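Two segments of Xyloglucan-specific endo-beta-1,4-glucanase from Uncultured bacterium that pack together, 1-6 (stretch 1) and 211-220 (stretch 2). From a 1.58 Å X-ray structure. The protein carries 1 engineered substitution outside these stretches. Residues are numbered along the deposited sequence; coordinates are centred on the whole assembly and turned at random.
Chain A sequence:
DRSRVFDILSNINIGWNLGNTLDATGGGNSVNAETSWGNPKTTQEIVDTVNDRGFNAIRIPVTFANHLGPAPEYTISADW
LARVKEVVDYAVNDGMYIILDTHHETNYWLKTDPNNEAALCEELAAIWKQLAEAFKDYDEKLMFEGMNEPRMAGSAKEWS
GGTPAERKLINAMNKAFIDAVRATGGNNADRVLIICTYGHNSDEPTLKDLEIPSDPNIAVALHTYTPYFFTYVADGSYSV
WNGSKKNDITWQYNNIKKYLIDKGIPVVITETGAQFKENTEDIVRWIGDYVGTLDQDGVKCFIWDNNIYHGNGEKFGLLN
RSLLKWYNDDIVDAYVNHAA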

# COMPACT_ATOMS: atom_id res chain seq x y z
N ASP A 1 23.88 6.56 -2.91
CA ASP A 1 23.37 6.17 -4.24
C ASP A 1 22.22 5.19 -4.04
O ASP A 1 22.41 4.01 -3.71
N ARG A 2 21.02 5.69 -4.25
CA ARG A 2 19.79 4.88 -4.23
C ARG A 2 19.22 4.61 -5.63
O ARG A 2 18.05 4.23 -5.80
N SER A 3 20.06 4.71 -6.63
CA SER A 3 19.53 4.71 -7.98
C SER A 3 19.00 3.31 -8.40
O SER A 3 18.14 3.24 -9.26
N ARG A 4 19.49 2.21 -7.82
CA ARG A 4 18.86 0.91 -8.07
C ARG A 4 17.36 0.86 -7.81
O ARG A 4 16.58 0.32 -8.60
N VAL A 5 16.94 1.47 -6.71
CA VAL A 5 15.52 1.50 -6.35
C VAL A 5 14.75 2.34 -7.39
O VAL A 5 13.73 1.93 -7.90
N PHE A 6 15.29 3.49 -7.75
CA PHE A 6 14.67 4.34 -8.80
C PHE A 6 14.56 3.58 -10.12
O PHE A 6 13.51 3.62 -10.78
N GLU A 211 12.86 9.04 10.10
CA GLU A 211 14.28 8.66 9.95
C GLU A 211 14.48 7.93 8.66
O GLU A 211 13.70 7.03 8.31
N ILE A 212 15.51 8.32 7.92
CA ILE A 212 15.77 7.66 6.65
C ILE A 212 16.87 6.63 6.88
O ILE A 212 18.01 6.98 7.18
N PRO A 213 16.59 5.36 6.63
CA PRO A 213 17.64 4.36 6.79
C PRO A 213 18.85 4.56 5.89
O PRO A 213 18.72 5.01 4.74
N SER A 214 20.03 4.21 6.41
CA SER A 214 21.21 4.21 5.56
C SER A 214 21.16 3.08 4.50
O SER A 214 21.89 3.12 3.47
N ASP A 215 20.31 2.06 4.67
CA ASP A 215 20.20 0.98 3.67
C ASP A 215 19.81 1.63 2.33
O ASP A 215 18.86 2.40 2.26
N PRO A 216 20.57 1.32 1.28
CA PRO A 216 20.34 2.02 -0.02
C PRO A 216 19.18 1.47 -0.83
O PRO A 216 18.83 2.04 -1.86
N ASN A 217 18.63 0.35 -0.35
CA ASN A 217 17.54 -0.36 -1.04
C ASN A 217 16.19 -0.26 -0.35
O ASN A 217 15.46 -1.26 -0.22
N ILE A 218 15.85 0.99 -0.04
CA ILE A 218 14.58 1.29 0.55
C ILE A 218 13.81 2.31 -0.24
O ILE A 218 14.35 3.05 -1.09
N ALA A 219 12.51 2.36 0.04
CA ALA A 219 11.64 3.45 -0.45
C ALA A 219 10.69 3.80 0.69
O ALA A 219 10.49 3.01 1.61
N VAL A 220 10.09 4.98 0.57
CA VAL A 220 9.12 5.49 1.51
C VAL A 220 7.70 5.52 0.87
O VAL A 220 7.52 6.08 -0.22

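What does the start of stretch 1 contribute? Asp1 adopts the t rotamer and turns back to its own stretch, its OD1 accepting hydrogen bonds from Ser3 N (3.0 Å) and Ser3 OG (2.7 Å). Its contact with stretch 2 is through backbone: Asp1 O lies 3.8 Å from Pro216 CB.

How does Arg2 hold the loop? Its CA-to-CB bond points sideways, but an extended m, t, t chain carries the guanidinium to backbone carbonyls near its plane. Arg2 NH2 donates to Pro213 O (2.9 Å) and Arg2 NH1 to Asp215 O (2.9 Å), so one side chain ties together the loop carbonyls of Pro213 and Asp215. Ile212 CG2 covers one guanidinium face, 3.8 Å from Arg2 NH2. Water 1 accepts from Arg2 NH1 (2.8 Å) and donates to Pro216 O and Ile218 O (both 2.7 Å from the water oxygen), linking the arginine to two further carbonyls.

What do the helix residues add? Ser3 points away and makes no contact. Arg4, t at chi1, points toward stretch 2, and its NH1 makes a weak hydrogen bond to Asn217 OD1 (3.1 Å). Buried Val5, also t, points toward stretch 2. Its CG2 packs against backbone, 3.6 Å from Pro216 O and 3.7 Å from Asn217 CA, while the apolar pair is Val5 CG1 with Ala219 CB at 4.3 Å. Phe6 is out of reach.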

# COMPACT_ATOMS: atom_id res chain seq x y z
CB ASP A 1 24.47 5.53 -5.09
CG ASP A 1 24.03 5.28 -6.51
OD1 ASP A 1 22.88 5.62 -6.82
OD2 ASP A 1 24.80 4.75 -7.33
CB ARG A 2 18.78 5.61 -3.40
CG ARG A 2 19.26 5.79 -1.97
CD ARG A 2 18.33 6.69 -1.19
NE ARG A 2 18.90 6.93 0.14
CZ ARG A 2 18.79 6.10 1.18
NH1 ARG A 2 18.19 4.94 1.08
NH2 ARG A 2 19.37 6.41 2.32
CB SER A 3 20.59 5.24 -8.92
OG SER A 3 21.66 4.38 -8.88
CB ARG A 4 19.52 -0.16 -7.21
CG ARG A 4 19.01 -1.52 -7.51
CD ARG A 4 20.02 -2.60 -7.14
NE ARG A 4 19.36 -3.91 -7.26
CZ ARG A 4 18.59 -4.42 -6.31
NH1 ARG A 4 18.32 -3.69 -5.27
NH2 ARG A 4 17.97 -5.57 -6.48
CB VAL A 5 15.25 2.07 -4.97
CG1 VAL A 5 13.76 2.13 -4.71
CG2 VAL A 5 15.96 1.25 -3.91
CB PHE A 6 15.43 5.65 -8.98
CG PHE A 6 15.23 6.65 -7.87
CD1 PHE A 6 14.03 7.30 -7.68
CD2 PHE A 6 16.28 6.99 -7.02
CE1 PHE A 6 13.87 8.24 -6.67
CE2 PHE A 6 16.11 7.92 -5.99
CZ PHE A 6 14.92 8.58 -5.83
CB GLU A 211 14.66 7.72 11.08
CG GLU A 211 16.11 7.43 11.19
CD GLU A 211 16.42 6.57 12.38
OE1 GLU A 211 15.67 6.61 13.41
OE2 GLU A 211 17.40 5.81 12.25
CB ILE A 212 16.24 8.67 5.60
CG1 ILE A 212 15.24 9.84 5.47
CG2 ILE A 212 16.54 7.98 4.27
CD1 ILE A 212 13.84 9.42 5.12
CB PRO A 213 16.94 3.08 6.35
CG PRO A 213 15.49 3.35 6.56
CD PRO A 213 15.35 4.74 6.14
CB SER A 214 22.49 4.20 6.42
OG SER A 214 22.44 3.02 7.21
CB ASP A 215 19.14 0.02 4.15
CG ASP A 215 18.99 -1.21 3.32
OD1 ASP A 215 18.80 -1.13 2.11
OD2 ASP A 215 18.95 -2.27 3.95
CB PRO A 216 21.65 1.77 -0.76
CG PRO A 216 22.16 0.47 -0.18
CD PRO A 216 21.74 0.42 1.26
CB ASN A 217 17.93 -1.81 -1.34
CG ASN A 217 19.06 -1.87 -2.35
OD1 ASN A 217 18.96 -1.35 -3.42
ND2 ASN A 217 20.12 -2.52 -2.00
CB ILE A 218 14.71 1.71 2.03
CG1 ILE A 218 15.43 3.05 2.18
CG2 ILE A 218 15.38 0.63 2.81
CD1 ILE A 218 14.54 4.27 2.00
CB ALA A 219 10.84 3.03 -1.72
CB VAL A 220 9.47 6.88 2.02
CG1 VAL A 220 8.38 7.37 2.99
CG2 VAL A 220 10.86 6.85 2.69
O HOH W 1 16.95 3.81 -1.17